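Local coordinates for MccF (Escherichia coli, PDB 4IIY), which probably acts as a peptidase S66 family hydrolase that gives the producing cell self-immunity to microcin C7, at residues D132-N137 / A156-I161; P170-H175 / D180-S185. The protein carries 1 engineered substitution. One frame throughout, in Å; residues are numbered along the deposited sequence.

How the contacts relate
Contact 1 closes before contact 2 opens along the chain, and strand 162-164 runs between them. Their centres lie 28 Å apart, and their nearest atoms are about 13 Å apart, so they do not touch. Contact 1 joins the ends of two helices that flank strand 140-143 in sequence and lies away from the active site. The predicted nucleophile position, Ala145 in this engineered protein, falls between its two segments. Contact 2 borders the pocket for glutamyl sulfamoyl inosine, and its Pro170 touches the ligand. The side chain of Ser171 is about 7 Å from the ligand and about 9 Å from the side chains of Ala145 and His338, the latter a predicted charge-relay residue.

Contact 1: D132-N137 / A156-I161; sequences DAIIAN and AKTGLI
This is a small apolar contact of helix 131-136 with the C-terminal end of helix 148-158 and the loop that follows. Ile134 and Ile135 pack against Thr158, the last residue of helix 148-158, and Leu160 in the loop just after it. The chains come nearest at Ile135 and Thr158, with CA atoms 6.3 Å apart. These two side chains lie alongside one another, pointing opposite ways. Ile135 CG1 lies 3.7 Å from Thr158 CB, and Thr158 CG2 is equally near to it. Ile134 and Leu160 meet at about a right angle, with Ile134 CG2 3.8 Å from Leu160 CD2. At Thr158, chi1 of 71° puts OG1 between the backbone N and the carbonyl carbon, and CG2 is left to pack on Ile135. Thr158 OG1 accepts from Leu160 N at 3.1 Å, with an N-H...O angle of 160°, which makes an ST turn. It also bonds to Ile154 O. A glycine here would probably leave Leu160 N without this acceptor and open a gap beside Ile135 CG1. The two helices link neighbouring parallel strands of one sheet, 110-115, 140-143 and 162-164, as beta-alpha-beta crossovers of an alpha/beta fold.

Contact 2: P170-H175 / D180-S185; sequences PSFGEH and DITYES
Phe172 brings one corner of its ring, CE1, up to the edge of the Tyr183 ring. Phe172 CE1 lies 3.8 Å from Tyr183 CD1, near the plane of the tyrosine ring. The same Phe172 CE1 is 3.9 Å from Tyr183 CA, which sits in the plane of the phenylalanine ring at its edge. The two side chains cross obliquely, and Phe172 CE1 is the atom that makes the approach. With CG anti to the backbone N (chi1 -179°), the tyrosine ring places its CD1 edge beside Phe172 CE1. Tyr183 CB also rests near this corner, 4.0 Å from Phe172 CE1. Thr182 adds its methyl to this packing. Thr182 CG2 is 4.2 Å from Phe172 CE1 and approaches that ring at a slant. The same methyl comes loosely toward Ser171, with Thr182 CG2 4.4 Å from Ser171 CB.

Two consecutive helices, the short, weakly bonded 168-172 and the longer 178-191, pack side chains across the brief connection between them. Phe172 also meets Phe186, one turn further along the second helix, edge to face.

No direct hydrogen bond joins the two segments, but one water bridges them. The water oxygen donates to Ser171 O at 3.0 Å and bonds to Thr182 OG1 at 2.7 Å. Thus a backbone carbonyl and a hydroxyl, both in a buried contact, share one solvent molecule. Ser171 OG bonds back to Ala167 N, just before its own helix, and Thr182 OG1 bonds to Met342 N, in the loop before strand 345-347. Pro170, at the start of segment 170-175, touches the bound glutamyl sulfamoyl inosine.

Contact 1: D132-N137 / A156-I161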
ATOM      1  N   ASP B 132     -16.399  -3.499 -22.644  1.00 12.41           N
ATOM      2  CA  ASP B 132     -17.565  -3.711 -23.494  1.00 11.80           C
ATOM      3  C   ASP B 132     -17.764  -5.195 -23.781  1.00 12.07           C
ATOM      4  O   ASP B 132     -18.892  -5.685 -23.785  1.00 11.83           O
ATOM      5  CB  ASP B 132     -17.435  -2.930 -24.803  1.00 17.02           C
ATOM      6  CG  ASP B 132     -17.602  -1.436 -24.614  1.00 24.13           C
ATOM      7  OD1 ASP B 132     -18.213  -1.024 -23.606  1.00 23.82           O
ATOM      8  OD2 ASP B 132     -17.131  -0.676 -25.488  1.00 28.19           O
ATOM      9  N   ALA B 133     -16.674  -5.920 -24.008  1.00 11.22           N
ATOM     10  CA  ALA B 133     -16.767  -7.351 -24.285  1.00 12.42           C
ATOM     11  C   ALA B 133     -17.203  -8.118 -23.036  1.00 10.99           C
ATOM     12  O   ALA B 133     -17.931  -9.105 -23.131  1.00 12.17           O
ATOM     13  CB  ALA B 133     -15.449  -7.889 -24.816  1.00 12.26           C
ATOM     14  N   ILE B 134     -16.762  -7.665 -21.865  1.00 10.93           N
ATOM     15  CA  ILE B 134     -17.177  -8.275 -20.604  1.00 12.33           C
ATOM     16  C   ILE B 134     -18.679  -8.113 -20.414  1.00 12.04           C
ATOM     17  O   ILE B 134     -19.372  -9.045 -20.001  1.00 14.62           O
ATOM     18  CB  ILE B 134     -16.414  -7.665 -19.417  1.00 11.93           C
ATOM     19  CG1 ILE B 134     -14.938  -8.054 -19.507  1.00 11.70           C
ATOM     20  CG2 ILE B 134     -17.009  -8.128 -18.090  1.00 13.92           C
ATOM     21  CD1 ILE B 134     -14.036  -7.315 -18.536  1.00 13.08           C
ATOM     22  N   ILE B 135     -19.194  -6.934 -20.740  1.00 11.39           N
ATOM     23  CA  ILE B 135     -20.625  -6.691 -20.642  1.00 13.06           C
ATOM     24  C   ILE B 135     -21.406  -7.544 -21.640  1.00 14.21           C
ATOM     25  O   ILE B 135     -22.456  -8.096 -21.304  1.00 16.94           O
ATOM     26  CB  ILE B 135     -20.937  -5.202 -20.847  1.00 12.70           C
ATOM     27  CG1 ILE B 135     -20.405  -4.397 -19.659  1.00 13.41           C
ATOM     28  CG2 ILE B 135     -22.437  -4.978 -21.029  1.00 14.21           C
ATOM     29  CD1 ILE B 135     -20.304  -2.912 -19.917  1.00 15.99           C
ATOM     30  N   ALA B 136     -20.879  -7.669 -22.853  1.00 13.37           N
ATOM     31  CA  ALA B 136     -21.557  -8.423 -23.908  1.00 15.59           C
ATOM     32  C   ALA B 136     -21.537  -9.927 -23.647  1.00 15.01           C
ATOM     33  O   ALA B 136     -22.432 -10.655 -24.079  1.00 18.38           O
ATOM     34  CB  ALA B 136     -20.925  -8.119 -25.267  1.00 14.13           C
ATOM     35  N   ASN B 137     -20.505 -10.383 -22.942  1.00 13.56           N
ATOM     36  CA  ASN B 137     -20.268 -11.806 -22.722  1.00 16.26           C
ATOM     37  C   ASN B 137     -19.953 -12.078 -21.256  1.00 13.64           C
ATOM     38  O   ASN B 137     -18.822 -12.440 -20.924  1.00 13.55           O
ATOM     39  CB  ASN B 137     -19.091 -12.288 -23.580  1.00 17.53           C
ATOM     40  CG  ASN B 137     -19.199 -11.847 -25.031  1.00 23.93           C
ATOM     41  OD1 ASN B 137     -19.888 -12.479 -25.833  1.00 26.26           O
ATOM     42  ND2 ASN B 137     -18.514 -10.759 -25.376  1.00 21.58           N
ATOM     43  N   ALA B 156     -16.718  -2.206 -10.776  1.00  8.44           N
ATOM     44  CA  ALA B 156     -16.868  -0.753 -10.856  1.00  9.39           C
ATOM     45  C   ALA B 156     -17.248  -0.298 -12.265  1.00 10.04           C
ATOM     46  O   ALA B 156     -18.089   0.592 -12.429  1.00 11.98           O
ATOM     47  CB  ALA B 156     -15.590  -0.049 -10.386  1.00 10.59           C
ATOM     48  N   LYS B 157     -16.640  -0.909 -13.278  1.00  9.45           N
ATOM     49  CA  LYS B 157     -16.866  -0.500 -14.663  1.00 11.10           C
ATOM     50  C   LYS B 157     -18.119  -1.083 -15.303  1.00 11.77           C
ATOM     51  O   LYS B 157     -18.685  -0.469 -16.216  1.00 13.70           O
ATOM     52  CB  LYS B 157     -15.660  -0.873 -15.521  1.00 12.00           C
ATOM     53  CG  LYS B 157     -14.462   0.031 -15.333  1.00 13.49           C
ATOM     54  CD  LYS B 157     -14.741   1.420 -15.913  1.00 18.99           C
ATOM     55  CE  LYS B 157     -13.548   2.347 -15.778  1.00 21.66           C
ATOM     56  NZ  LYS B 157     -13.860   3.699 -16.332  1.00 25.04           N
ATOM     57  N   THR B 158     -18.554  -2.260 -14.854  1.00 10.32           N
ATOM     58  CA  THR B 158     -19.579  -3.012 -15.582  1.00 10.15           C
ATOM     59  C   THR B 158     -20.776  -3.431 -14.744  1.00 11.16           C
ATOM     60  O   THR B 158     -21.814  -3.806 -15.302  1.00 12.72           O
ATOM     61  CB  THR B 158     -19.018  -4.307 -16.226  1.00 10.90           C
ATOM     62  OG1 THR B 158     -18.716  -5.261 -15.198  1.00 10.27           O
ATOM     63  CG2 THR B 158     -17.771  -4.026 -17.045  1.00 13.40           C
ATOM     64  N   GLY B 159     -20.637  -3.408 -13.422  1.00  9.10           N
ATOM     65  CA  GLY B 159     -21.676  -3.923 -12.552  1.00 11.21           C
ATOM     66  C   GLY B 159     -21.755  -5.438 -12.484  1.00 10.21           C
ATOM     67  O   GLY B 159     -22.648  -5.969 -11.821  1.00 10.77           O
ATOM     68  N   LEU B 160     -20.837  -6.134 -13.153  1.00  9.57           N
ATOM     69  CA  LEU B 160     -20.797  -7.596 -13.107  1.00 10.50           C
ATOM     70  C   LEU B 160     -20.470  -8.110 -11.708  1.00  9.30           C
ATOM     71  O   LEU B 160     -19.527  -7.641 -11.066  1.00 10.29           O
ATOM     72  CB  LEU B 160     -19.755  -8.122 -14.090  1.00 10.90           C
ATOM     73  CG  LEU B 160     -19.543  -9.637 -14.148  1.00 10.27           C
ATOM     74  CD1 LEU B 160     -20.814 -10.371 -14.582  1.00 10.84           C
ATOM     75  CD2 LEU B 160     -18.396  -9.955 -15.091  1.00 12.05           C
ATOM     76  N   ILE B 161     -21.251  -9.072 -11.239  1.00  8.52           N
ATOM     77  CA  ILE B 161     -20.962  -9.730  -9.975  1.00  8.15           C
ATOM     78  C   ILE B 161     -19.848 -10.748 -10.199  1.00  8.42           C
ATOM     79  O   ILE B 161     -20.029 -11.748 -10.905  1.00  8.80           O
ATOM     80  CB  ILE B 161     -22.215 -10.399  -9.390  1.00  8.41           C
ATOM     81  CG1 ILE B 161     -23.317  -9.347  -9.181  1.00  9.62           C
ATOM     82  CG2 ILE B 161     -21.868 -11.141  -8.103  1.00  9.06           C
ATOM     83  CD1 ILE B 161     -22.886  -8.143  -8.356  1.00 10.32           C
TER

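Contact 2: P170-H175 / D180-S185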
ATOM      1  N   PRO B 170      -2.786 -21.778  -5.916  1.00  6.57           N
ATOM      2  CA  PRO B 170      -2.795 -21.898  -4.453  1.00  7.60           C
ATOM      3  C   PRO B 170      -4.000 -22.682  -3.945  1.00  7.48           C
ATOM      4  O   PRO B 170      -3.876 -23.436  -2.985  1.00  8.63           O
ATOM      5  CB  PRO B 170      -2.854 -20.438  -3.974  1.00  7.77           C
ATOM      6  CG  PRO B 170      -3.459 -19.688  -5.115  1.00  7.99           C
ATOM      7  CD  PRO B 170      -2.952 -20.385  -6.359  1.00  7.56           C
ATOM      8  N   SER B 171      -5.157 -22.523  -4.573  1.00  7.14           N
ATOM      9  CA  SER B 171      -6.362 -23.110  -3.997  1.00  7.30           C
ATOM     10  C   SER B 171      -6.570 -24.569  -4.389  1.00  7.59           C
ATOM     11  O   SER B 171      -6.844 -25.419  -3.543  1.00  8.84           O
ATOM     12  CB  SER B 171      -7.599 -22.295  -4.381  1.00  8.46           C
ATOM     13  OG  SER B 171      -7.430 -20.917  -4.090  1.00  8.71           O
ATOM     14  N   PHE B 172      -6.481 -24.857  -5.680  1.00  7.35           N
ATOM     15  CA  PHE B 172      -6.753 -26.215  -6.146  1.00  7.45           C
ATOM     16  C   PHE B 172      -5.512 -27.098  -6.228  1.00  7.36           C
ATOM     17  O   PHE B 172      -5.639 -28.299  -6.423  1.00  8.44           O
ATOM     18  CB  PHE B 172      -7.570 -26.217  -7.445  1.00  9.26           C
ATOM     19  CG  PHE B 172      -8.979 -25.734  -7.252  1.00  7.69           C
ATOM     20  CD1 PHE B 172      -9.803 -26.353  -6.330  1.00  8.71           C
ATOM     21  CD2 PHE B 172      -9.471 -24.647  -7.956  1.00  9.07           C
ATOM     22  CE1 PHE B 172     -11.105 -25.900  -6.122  1.00  9.65           C
ATOM     23  CE2 PHE B 172     -10.766 -24.207  -7.763  1.00 10.91           C
ATOM     24  CZ  PHE B 172     -11.578 -24.833  -6.844  1.00 10.76           C
ATOM     25  N   GLY B 173      -4.328 -26.510  -6.055  1.00  7.66           N
ATOM     26  CA  GLY B 173      -3.108 -27.284  -5.911  1.00  8.11           C
ATOM     27  C   GLY B 173      -2.782 -27.650  -4.467  1.00  7.82           C
ATOM     28  O   GLY B 173      -1.795 -28.336  -4.201  1.00  9.35           O
ATOM     29  N   GLU B 174      -3.605 -27.186  -3.529  1.00  7.92           N
ATOM     30  CA  GLU B 174      -3.492 -27.577  -2.127  1.00  8.20           C
ATOM     31  C   GLU B 174      -3.686 -29.090  -1.979  1.00  8.61           C
ATOM     32  O   GLU B 174      -4.579 -29.677  -2.601  1.00  8.70           O
ATOM     33  CB  GLU B 174      -4.539 -26.810  -1.307  1.00  8.12           C
ATOM     34  CG  GLU B 174      -4.658 -27.182   0.176  1.00  8.68           C
ATOM     35  CD  GLU B 174      -3.452 -26.783   1.021  1.00  8.70           C
ATOM     36  OE1 GLU B 174      -2.479 -26.209   0.486  1.00  8.31           O
ATOM     37  OE2 GLU B 174      -3.492 -27.036   2.248  1.00  9.52           O
ATOM     38  N   HIS B 175      -2.852 -29.726  -1.156  1.00  8.37           N
ATOM     39  CA  HIS B 175      -3.023 -31.155  -0.885  1.00  9.96           C
ATOM     40  C   HIS B 175      -4.310 -31.416  -0.096  1.00  9.61           C
ATOM     41  O   HIS B 175      -4.767 -30.562   0.663  1.00 10.59           O
ATOM     42  CB  HIS B 175      -1.829 -31.708  -0.099  1.00 10.39           C
ATOM     43  CG  HIS B 175      -0.572 -31.839  -0.903  1.00  9.73           C
ATOM     44  ND1 HIS B 175      -0.232 -32.999  -1.566  1.00 12.52           N
ATOM     45  CD2 HIS B 175       0.438 -30.966  -1.131  1.00 10.65           C
ATOM     46  CE1 HIS B 175       0.925 -32.828  -2.181  1.00 12.17           C
ATOM     47  NE2 HIS B 175       1.358 -31.606  -1.925  1.00 11.43           N
ATOM     48  N   ASP B 180     -10.496 -30.367  -0.604  1.00  9.06           N
ATOM     49  CA  ASP B 180     -11.842 -30.885  -0.832  1.00  8.88           C
ATOM     50  C   ASP B 180     -12.904 -29.947  -0.270  1.00  8.31           C
ATOM     51  O   ASP B 180     -13.989 -29.812  -0.838  1.00  9.53           O
ATOM     52  CB  ASP B 180     -11.970 -32.296  -0.256  1.00 11.69           C
ATOM     53  CG  ASP B 180     -10.988 -33.263  -0.895  1.00 15.55           C
ATOM     54  OD1 ASP B 180     -10.908 -33.272  -2.141  1.00 15.19           O
ATOM     55  OD2 ASP B 180     -10.287 -33.990  -0.153  1.00 21.44           O
ATOM     56  N   ILE B 181     -12.591 -29.294   0.838  1.00  8.64           N
ATOM     57  CA  ILE B 181     -13.518 -28.358   1.452  1.00  8.96           C
ATOM     58  C   ILE B 181     -13.617 -27.077   0.609  1.00  7.37           C
ATOM     59  O   ILE B 181     -14.707 -26.540   0.397  1.00  8.00           O
ATOM     60  CB  ILE B 181     -13.094 -28.056   2.905  1.00  8.17           C
ATOM     61  CG1 ILE B 181     -12.927 -29.362   3.698  1.00 10.86           C
ATOM     62  CG2 ILE B 181     -14.088 -27.145   3.584  1.00  9.57           C
ATOM     63  CD1 ILE B 181     -14.143 -30.276   3.674  1.00 14.33           C
ATOM     64  N   THR B 182     -12.484 -26.600   0.106  1.00  7.53           N
ATOM     65  CA  THR B 182     -12.479 -25.490  -0.838  1.00  6.90           C
ATOM     66  C   THR B 182     -13.344 -25.816  -2.056  1.00  7.11           C
ATOM     67  O   THR B 182     -14.186 -25.016  -2.477  1.00  7.56           O
ATOM     68  CB  THR B 182     -11.049 -25.181  -1.272  1.00  7.21           C
ATOM     69  OG1 THR B 182     -10.307 -24.774  -0.116  1.00  7.15           O
ATOM     70  CG2 THR B 182     -11.004 -24.086  -2.341  1.00  7.49           C
ATOM     71  N   TYR B 183     -13.149 -27.001  -2.617  1.00  7.81           N
ATOM     72  CA  TYR B 183     -13.898 -27.380  -3.793  1.00  7.55           C
ATOM     73  C   TYR B 183     -15.400 -27.465  -3.525  1.00  8.36           C
ATOM     74  O   TYR B 183     -16.205 -27.024  -4.341  1.00  8.31           O
ATOM     75  CB  TYR B 183     -13.390 -28.698  -4.374  1.00  8.37           C
ATOM     76  CG  TYR B 183     -14.172 -29.061  -5.608  1.00  8.47           C
ATOM     77  CD1 TYR B 183     -13.935 -28.414  -6.808  1.00  9.53           C
ATOM     78  CD2 TYR B 183     -15.186 -30.015  -5.566  1.00  9.26           C
ATOM     79  CE1 TYR B 183     -14.677 -28.715  -7.949  1.00  9.85           C
ATOM     80  CE2 TYR B 183     -15.933 -30.322  -6.703  1.00 10.90           C
ATOM     81  CZ  TYR B 183     -15.661 -29.671  -7.891  1.00 10.06           C
ATOM     82  OH  TYR B 183     -16.382 -29.956  -9.039  1.00 11.97           O
ATOM     83  N   GLU B 184     -15.773 -28.037  -2.387  1.00  8.08           N
ATOM     84  CA  GLU B 184     -17.184 -28.161  -2.046  1.00  8.41           C
ATOM     85  C   GLU B 184     -17.887 -26.804  -2.029  1.00  8.68           C
ATOM     86  O   GLU B 184     -19.017 -26.687  -2.498  1.00  9.37           O
ATOM     87  CB  GLU B 184     -17.343 -28.897  -0.719  1.00 10.36           C
ATOM     88  CG  GLU B 184     -17.115 -30.395  -0.841  1.00 19.04           C
ATOM     89  CD  GLU B 184     -16.816 -31.076   0.483  1.00 29.10           C
ATOM     90  OE1 GLU B 184     -17.221 -30.547   1.541  1.00 33.62           O
ATOM     91  OE2 GLU B 184     -16.168 -32.146   0.462  1.00 35.32           O
ATOM     92  N   SER B 185     -17.228 -25.771  -1.514  1.00  8.13           N
ATOM     93  CA  SER B 185     -17.838 -24.440  -1.526  1.00  7.51           C
ATOM     94  C   SER B 185     -17.919 -23.858  -2.944  1.00  8.24           C
ATOM     95  O   SER B 185     -18.952 -23.313  -3.350  1.00  8.57           O
ATOM     96  CB  SER B 185     -17.073 -23.484  -0.605  1.00  8.39           C
ATOM     97  OG  SER B 185     -17.605 -22.173  -0.658  1.00  8.60           O
TER
HETATM   98  O   HOH W   1      -7.710 -25.131  -0.731  1.00 10.97           O